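Local coordinates for LRA-12 (Uncultured bacterium, PDB 5AEB), which hydrolyses beta-lactam antibiotics, carbapenems among them, as a class B3 metallo-beta-lactamase with two zinc ions, at residues F72-T77 with K98-K103; A106-A111 with L139-D144; L153-H158 with C166-D171. All coordinates share one frame; numbering follows the deposited sequence.

Contact 1. Residues F72-T77 with K98-K103; sequences FKLTDT and KITGAK
Leu74 and Thr77 pack against Thr100 and Ala102 where two helix-to-strand connections of the metallo-beta-lactamase fold lie side by side. In 72-77 a short 3-10 turn, 74-76, leads into strand 77-81. The 98-103 segment is the end of helix 93-100 and the start of strand 103-107, the parallel neighbour of strand 77-81. Contact between the segments is by van der Waals packing, with no hydrogen bond crossing it. The methyl of Thr100 is its centre. CG2 of Thr100 lies 3.7 Å from CB of Thr77 and 3.8 Å from CD1 of Leu74. The Leu74 side chain meets Thr100 at about a right angle. The other Leu74 methyl, CD2, touches CG2 of Ile99 at 3.9 Å. Lys64 and Ile67 of helix 60-69 also pack on Leu74. Further along, CG2 of Thr77 meets CB of Ala102 at 3.8 Å.

The hydroxyls of Thr77 and Thr100 bond within their own segment or helix. OG1 of Thr100 accepts from N of Ala102 in an ST turn and is also hydrogen-bonded to O of Ile96. Chi1 of 54° places this hydroxyl between the backbone N and the carbonyl carbon, leaving CG2 to face Leu74 and Thr77. O of Leu74 is gripped twice by Thr77, from one face of its carbonyl plane: by N at 3.1 Å and by OG1 at 2.8 Å.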
# COMPACT_ATOMS: atom_id res chain seq x y z
N PHE A 72 -19.81 -0.93 -6.80
CA PHE A 72 -19.05 -2.01 -7.45
C PHE A 72 -19.31 -3.35 -6.78
O PHE A 72 -19.89 -3.41 -5.69
CB PHE A 72 -17.53 -1.69 -7.52
CG PHE A 72 -17.24 -0.40 -8.22
CD1 PHE A 72 -17.35 -0.31 -9.61
CD2 PHE A 72 -16.94 0.74 -7.50
CE1 PHE A 72 -17.13 0.90 -10.26
CE2 PHE A 72 -16.71 1.95 -8.15
CZ PHE A 72 -16.80 2.02 -9.53
N LYS A 73 -18.90 -4.43 -7.44
CA LYS A 73 -19.21 -5.77 -7.00
C LYS A 73 -17.94 -6.48 -6.55
O LYS A 73 -16.96 -6.55 -7.31
CB LYS A 73 -19.84 -6.57 -8.14
CG LYS A 73 -21.30 -6.27 -8.41
CD LYS A 73 -21.73 -6.90 -9.73
CE LYS A 73 -21.63 -8.42 -9.70
NZ LYS A 73 -22.20 -9.00 -10.96
N LEU A 74 -17.98 -7.00 -5.33
CA LEU A 74 -16.84 -7.74 -4.78
C LEU A 74 -16.39 -8.93 -5.67
O LEU A 74 -15.17 -9.18 -5.76
CB LEU A 74 -17.12 -8.15 -3.33
CG LEU A 74 -16.00 -8.91 -2.62
CD1 LEU A 74 -14.83 -8.00 -2.28
CD2 LEU A 74 -16.58 -9.62 -1.40
N THR A 75 -17.36 -9.57 -6.36
CA THR A 75 -17.07 -10.68 -7.30
C THR A 75 -16.41 -10.23 -8.57
O THR A 75 -16.02 -11.07 -9.38
CB THR A 75 -18.33 -11.50 -7.76
OG1 THR A 75 -19.34 -10.61 -8.26
CG2 THR A 75 -18.87 -12.37 -6.66
N ASP A 76 -16.32 -8.92 -8.80
CA ASP A 76 -15.53 -8.43 -9.93
C ASP A 76 -14.02 -8.31 -9.61
O ASP A 76 -13.27 -7.92 -10.48
CB ASP A 76 -16.08 -7.09 -10.49
CG ASP A 76 -17.40 -7.27 -11.29
OD1 ASP A 76 -17.46 -8.15 -12.18
OD2 ASP A 76 -18.37 -6.53 -11.05
N THR A 77 -13.61 -8.61 -8.37
CA THR A 77 -12.21 -8.50 -7.95
C THR A 77 -11.36 -9.52 -8.66
O THR A 77 -11.63 -10.71 -8.57
CB THR A 77 -12.06 -8.64 -6.42
OG1 THR A 77 -12.84 -7.63 -5.77
CG2 THR A 77 -10.61 -8.43 -5.99
N LYS A 98 -9.58 -15.41 -0.24
CA LYS A 98 -10.40 -16.61 -0.17
C LYS A 98 -11.75 -16.38 -0.81
O LYS A 98 -12.19 -17.19 -1.63
CB LYS A 98 -10.58 -17.07 1.28
CG LYS A 98 -9.44 -17.97 1.71
CD LYS A 98 -9.45 -17.97 3.23
CE LYS A 98 -8.63 -19.10 3.74
NZ LYS A 98 -9.56 -20.24 3.74
N ILE A 99 -12.37 -15.27 -0.44
CA ILE A 99 -13.73 -14.94 -0.84
C ILE A 99 -13.82 -14.54 -2.32
O ILE A 99 -14.74 -14.96 -3.01
CB ILE A 99 -14.31 -13.78 0.04
CG1 ILE A 99 -14.54 -14.28 1.46
CG2 ILE A 99 -15.60 -13.25 -0.57
CD1 ILE A 99 -14.69 -13.18 2.49
N THR A 100 -12.86 -13.78 -2.80
CA THR A 100 -12.90 -13.29 -4.18
C THR A 100 -12.33 -14.28 -5.17
O THR A 100 -12.71 -14.26 -6.33
CB THR A 100 -12.08 -11.98 -4.34
OG1 THR A 100 -10.74 -12.18 -3.83
CG2 THR A 100 -12.73 -10.84 -3.58
N GLY A 101 -11.40 -15.13 -4.74
CA GLY A 101 -10.63 -15.97 -5.68
C GLY A 101 -9.73 -15.18 -6.64
O GLY A 101 -9.35 -15.67 -7.70
N ALA A 102 -9.39 -13.96 -6.26
CA ALA A 102 -8.52 -13.08 -7.09
C ALA A 102 -7.08 -13.58 -6.98
O ALA A 102 -6.74 -14.29 -6.02
CB ALA A 102 -8.64 -11.62 -6.64
N LYS A 103 -6.27 -13.26 -7.98
CA LYS A 103 -4.82 -13.56 -7.99
C LYS A 103 -4.08 -12.51 -7.15
O LYS A 103 -4.28 -11.27 -7.32
CB LYS A 103 -4.29 -13.56 -9.44
CG LYS A 103 -4.75 -14.78 -10.24
CD LYS A 103 -4.17 -14.82 -11.65
CE LYS A 103 -4.39 -16.19 -12.32
NZ LYS A 103 -4.38 -16.06 -13.82

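Contact 2. Residues A106-A111 with L139-D144; sequences ADEGDA and LLHDKD. With CO (cobalt (II) ion), chain G.
Ala106 and Asp107 pair in parallel with Leu139 and Leu140, the two strands of a beta-alpha-beta unit whose helix is 111-115. Here strand 138-140 forms an edge of the seven-stranded sheet. The tight part of the contact is the backbone. N of Leu140 bonds to O of Ala106 at 2.8 Å, and N of Glu108 bonds to O of Leu140 at 2.9 Å. Both bonds are nearly straight. On the buried side, CB and CG of Leu140 rest over the Ala106 carbonyl, and the Leu140 side chain also meets Met155. On the other face, CD2 of Leu139 reaches CB of Ala111 at 3.6 Å.

The outer side is looser and more exposed. It is bridged by a cobalt ion rather than by close side-chain packing. Glu108, with CG anti to the backbone N (chi1 -153°) and extended beyond, holds the metal with both carboxylate oxygens, unevenly: OE2 lies 1.9 Å from the cobalt and OE1 2.4 Å. His141 supplies NE2 at 2.0 Å. The carboxylate and imidazole planes are turned 74° apart. This site is separate from the two zinc sites. Across the His141 ring from the metal, Asp144 is a second-shell residue that orients the ring. Its OD2 takes the backbone N of His141 at 2.9 Å, and from the same face it takes ND1 of His141 at 3.1 Å, with a bent angle of 135°.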
# COMPACT_ATOMS: atom_id res chain seq x y z
N ALA A 106 2.67 -10.14 -5.73
CA ALA A 106 3.50 -9.54 -4.69
C ALA A 106 4.95 -9.36 -5.10
O ALA A 106 5.52 -10.19 -5.83
CB ALA A 106 3.39 -10.35 -3.39
N ASP A 107 5.54 -8.26 -4.64
CA ASP A 107 6.97 -8.04 -4.78
C ASP A 107 7.67 -9.29 -4.22
O ASP A 107 7.44 -9.68 -3.06
CB ASP A 107 7.37 -6.78 -4.03
CG ASP A 107 8.82 -6.36 -4.27
OD1 ASP A 107 9.75 -7.21 -4.09
OD2 ASP A 107 9.04 -5.16 -4.57
N GLU A 108 8.47 -9.93 -5.05
CA GLU A 108 9.25 -11.09 -4.63
C GLU A 108 9.93 -10.92 -3.26
O GLU A 108 9.97 -11.86 -2.49
CB GLU A 108 10.31 -11.42 -5.66
CG GLU A 108 10.72 -12.89 -5.67
CD GLU A 108 11.52 -13.24 -6.92
OE1 GLU A 108 12.36 -12.44 -7.38
OE2 GLU A 108 11.33 -14.32 -7.47
N GLY A 109 10.47 -9.73 -2.96
CA GLY A 109 11.14 -9.51 -1.66
C GLY A 109 10.29 -9.83 -0.43
O GLY A 109 10.81 -10.05 0.63
N ASP A 110 8.96 -9.83 -0.57
CA ASP A 110 8.09 -10.04 0.58
C ASP A 110 7.38 -11.40 0.52
O ASP A 110 6.58 -11.72 1.42
CB ASP A 110 7.06 -8.92 0.69
CG ASP A 110 7.54 -7.74 1.54
OD1 ASP A 110 8.59 -7.83 2.24
OD2 ASP A 110 6.84 -6.70 1.51
N ALA A 111 7.66 -12.20 -0.51
CA ALA A 111 6.87 -13.42 -0.77
C ALA A 111 6.95 -14.35 0.42
O ALA A 111 5.93 -14.87 0.86
CB ALA A 111 7.33 -14.13 -2.03
N LEU A 139 4.92 -13.59 -8.53
CA LEU A 139 6.03 -12.87 -7.92
C LEU A 139 6.45 -11.81 -8.90
O LEU A 139 6.83 -12.12 -10.02
CB LEU A 139 7.19 -13.82 -7.60
CG LEU A 139 6.83 -15.07 -6.77
CD1 LEU A 139 8.06 -15.95 -6.54
CD2 LEU A 139 6.22 -14.65 -5.44
N LEU A 140 6.33 -10.56 -8.48
CA LEU A 140 6.69 -9.40 -9.25
C LEU A 140 8.10 -8.92 -8.95
O LEU A 140 8.52 -8.95 -7.77
CB LEU A 140 5.75 -8.26 -8.87
CG LEU A 140 4.25 -8.50 -9.09
CD1 LEU A 140 3.41 -7.40 -8.45
CD2 LEU A 140 4.01 -8.60 -10.59
N HIS A 141 8.78 -8.44 -9.99
CA HIS A 141 10.10 -7.82 -9.88
C HIS A 141 9.97 -6.38 -10.26
O HIS A 141 8.98 -5.99 -10.91
CB HIS A 141 11.11 -8.51 -10.83
CG HIS A 141 10.99 -10.03 -10.85
ND1 HIS A 141 10.25 -10.70 -11.77
CD2 HIS A 141 11.52 -11.00 -9.99
CE1 HIS A 141 10.30 -12.02 -11.51
NE2 HIS A 141 11.08 -12.21 -10.43
N ASP A 142 10.97 -5.60 -9.86
CA ASP A 142 11.10 -4.20 -10.24
C ASP A 142 10.70 -3.93 -11.68
O ASP A 142 11.26 -4.51 -12.60
CB ASP A 142 12.55 -3.68 -10.04
CG ASP A 142 12.63 -2.15 -10.07
OD1 ASP A 142 11.71 -1.45 -9.62
OD2 ASP A 142 13.63 -1.61 -10.55
N LYS A 143 9.72 -3.03 -11.85
CA LYS A 143 9.25 -2.59 -13.16
C LYS A 143 8.35 -3.57 -13.95
O LYS A 143 7.97 -3.25 -15.07
CB LYS A 143 10.43 -2.03 -14.01
CG LYS A 143 10.93 -0.69 -13.45
CD LYS A 143 12.36 -0.36 -13.87
CE LYS A 143 12.86 0.89 -13.14
NZ LYS A 143 14.22 0.63 -12.53
N ASP A 144 7.97 -4.70 -13.35
CA ASP A 144 6.94 -5.57 -13.93
C ASP A 144 5.62 -4.79 -14.03
O ASP A 144 5.34 -3.86 -13.22
CB ASP A 144 6.74 -6.87 -13.12
CG ASP A 144 7.83 -7.93 -13.38
OD1 ASP A 144 8.70 -7.72 -14.25
OD2 ASP A 144 7.83 -8.97 -12.71
CO CO G . 11.68 -13.76 -9.28

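Contact 3. Residues L153-H158 with C166-D171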
# COMPACT_ATOMS: atom_id res chain seq x y z
N LEU A 153 -0.55 -1.17 -14.46
CA LEU A 153 0.24 -0.73 -13.31
C LEU A 153 1.71 -1.12 -13.49
O LEU A 153 2.01 -2.20 -13.99
CB LEU A 153 -0.28 -1.34 -12.02
CG LEU A 153 -1.39 -0.53 -11.31
CD1 LEU A 153 -2.61 -0.36 -12.18
CD2 LEU A 153 -1.79 -1.22 -10.02
N VAL A 154 2.61 -0.23 -13.11
CA VAL A 154 3.99 -0.55 -13.03
C VAL A 154 4.36 -0.68 -11.54
O VAL A 154 4.21 0.29 -10.76
CB VAL A 154 4.89 0.53 -13.68
CG1 VAL A 154 6.35 0.12 -13.57
CG2 VAL A 154 4.55 0.68 -15.15
N MET A 155 4.82 -1.87 -11.15
CA MET A 155 5.38 -2.04 -9.80
C MET A 155 6.78 -1.48 -9.68
O MET A 155 7.63 -1.80 -10.47
CB MET A 155 5.40 -3.49 -9.36
CG MET A 155 5.50 -3.59 -7.84
SD MET A 155 6.35 -5.07 -7.32
CE MET A 155 8.03 -4.65 -7.82
N LEU A 156 7.02 -0.63 -8.68
CA LEU A 156 8.37 -0.13 -8.39
C LEU A 156 8.91 -0.73 -7.10
O LEU A 156 8.31 -0.55 -6.04
CB LEU A 156 8.35 1.40 -8.28
CG LEU A 156 7.79 2.08 -9.52
CD1 LEU A 156 7.49 3.55 -9.25
CD2 LEU A 156 8.65 1.88 -10.77
N HIS A 157 10.02 -1.45 -7.19
CA HIS A 157 10.63 -2.05 -6.01
C HIS A 157 11.19 -0.94 -5.18
O HIS A 157 12.06 -0.18 -5.64
CB HIS A 157 11.72 -3.02 -6.44
CG HIS A 157 12.26 -3.88 -5.32
ND1 HIS A 157 13.59 -3.97 -5.02
CD2 HIS A 157 11.61 -4.75 -4.46
CE1 HIS A 157 13.76 -4.83 -4.00
NE2 HIS A 157 12.55 -5.30 -3.65
N HIS A 158 10.65 -0.77 -3.98
CA HIS A 158 11.14 0.27 -3.07
C HIS A 158 11.43 -0.32 -1.72
O HIS A 158 10.74 0.02 -0.75
CB HIS A 158 10.09 1.37 -2.88
CG HIS A 158 9.88 2.24 -4.09
ND1 HIS A 158 10.87 2.51 -4.99
CD2 HIS A 158 8.76 2.96 -4.50
CE1 HIS A 158 10.36 3.31 -5.96
NE2 HIS A 158 9.08 3.58 -5.66
N CYS A 166 6.96 -1.72 -1.95
CA CYS A 166 6.87 -1.31 -3.35
C CYS A 166 5.79 -0.27 -3.56
O CYS A 166 4.90 -0.09 -2.73
CB CYS A 166 6.58 -2.54 -4.24
SG CYS A 166 5.02 -3.35 -3.79
N SER A 167 5.88 0.43 -4.68
CA SER A 167 4.89 1.41 -5.06
C SER A 167 4.33 0.97 -6.43
O SER A 167 4.93 0.12 -7.12
CB SER A 167 5.56 2.77 -5.15
OG SER A 167 6.05 3.19 -3.88
N PHE A 168 3.21 1.56 -6.82
CA PHE A 168 2.60 1.34 -8.11
C PHE A 168 2.37 2.67 -8.80
O PHE A 168 1.84 3.62 -8.22
CB PHE A 168 1.28 0.55 -8.01
CG PHE A 168 1.42 -0.75 -7.29
CD1 PHE A 168 1.82 -1.89 -7.97
CD2 PHE A 168 1.20 -0.82 -5.92
CE1 PHE A 168 1.98 -3.10 -7.29
CE2 PHE A 168 1.35 -2.00 -5.24
CZ PHE A 168 1.76 -3.15 -5.92
N LEU A 169 2.80 2.72 -10.04
CA LEU A 169 2.66 3.87 -10.91
C LEU A 169 1.74 3.47 -12.07
O LEU A 169 1.97 2.44 -12.75
CB LEU A 169 4.05 4.24 -11.43
CG LEU A 169 4.31 5.48 -12.29
CD1 LEU A 169 4.03 6.72 -11.44
CD2 LEU A 169 5.79 5.40 -12.72
N PHE A 170 0.68 4.26 -12.27
CA PHE A 170 -0.29 4.01 -13.35
C PHE A 170 -1.07 5.25 -13.75
O PHE A 170 -1.26 6.17 -12.93
CB PHE A 170 -1.28 2.89 -12.99
CG PHE A 170 -2.30 3.28 -11.96
CD1 PHE A 170 -1.93 3.39 -10.61
CD2 PHE A 170 -3.61 3.56 -12.34
CE1 PHE A 170 -2.86 3.78 -9.65
CE2 PHE A 170 -4.56 3.93 -11.37
CZ PHE A 170 -4.18 4.05 -10.03
N ASP A 171 -1.50 5.26 -15.01
CA ASP A 171 -2.40 6.28 -15.53
C ASP A 171 -3.87 5.89 -15.41
O ASP A 171 -4.23 4.75 -15.67
CB ASP A 171 -2.06 6.54 -17.00
CG ASP A 171 -0.71 7.17 -17.16
OD1 ASP A 171 -0.34 7.99 -16.29
OD2 ASP A 171 -0.01 6.88 -18.14
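Residues 153-157 and 166-171 run antiparallel, their short axes 4.6 Å apart at closest approach with 154° between their directions. Val154 with Leu169 and Leu156 with Ser167 are hydrogen-bonded pairs. In the first, N of Val154 reaches O of Leu169 at 2.8 Å. In the second, N of Leu156 reaches O of Ser167 at 2.7 Å and is almost straight. Both pairs have the return bond as well. Met155 with Phe168 lies between them as a non-hydrogen-bonded pair.

Side chains alternate between the two faces. One carries Leu153, Met155, Cys166, Phe168 and Phe170. CG of Met155 approaches CE1 of Phe168 obliquely at 3.6 Å. SD of Met155 lies 4.0 Å from CB of Cys166, and the chain bends there at chi3 (71°). Leu153 lies alongside Phe170, pointing the same way, and its CD1 touches CB of Phe170 at 3.6 Å. The other methyl of Leu153, CD2, turns to CB of Phe168.

The two strands make a beta hairpin in the five-stranded sheet of the alpha-beta/beta-alpha sandwich characteristic of metallo-beta-lactamases. The Met155 and Phe168 face is turned inward, where Asp107 packs on Met155 and Cys166, and Thr83 on Phe168. The opposite face carries Val154, Leu156, Ser167 and Leu169, and there Met215 of helix 204-216 packs on Ser167. The Leu156 side chain crosses that of Leu169 obliquely, CD1 of Leu156 lying 4.1 Å from CB of Leu169. The buried hydroxyl of Ser167 is satisfied from beyond the hairpin, its OG being hydrogen-bonded to N of Asn185. Toward the end of strand 166-173, OD1 of Asp171 forms a salt bridge with NE of Arg180.

Overall arrangement
Contact 1 closes before contact 2 opens, and strand 103-107 carries the chain from one to the other. Their centres are 22 Å apart. Contact 1 lies away from the metal sites and is equally far, centre to centre, from contact 3. Contacts 2 and 3 are neighbours, with centres 10 Å apart. The turn after His141 joins them by two probable hydrogen bonds: N of Lys143 lies 2.8 Å from O of Met155, and O of Asp144 lies 2.9 Å from N of Met155. The cobalt site belongs to contact 2 alone. A zinc ion is about 13 Å from the side chain of Asp107 and about 12 Å from that of Cys166.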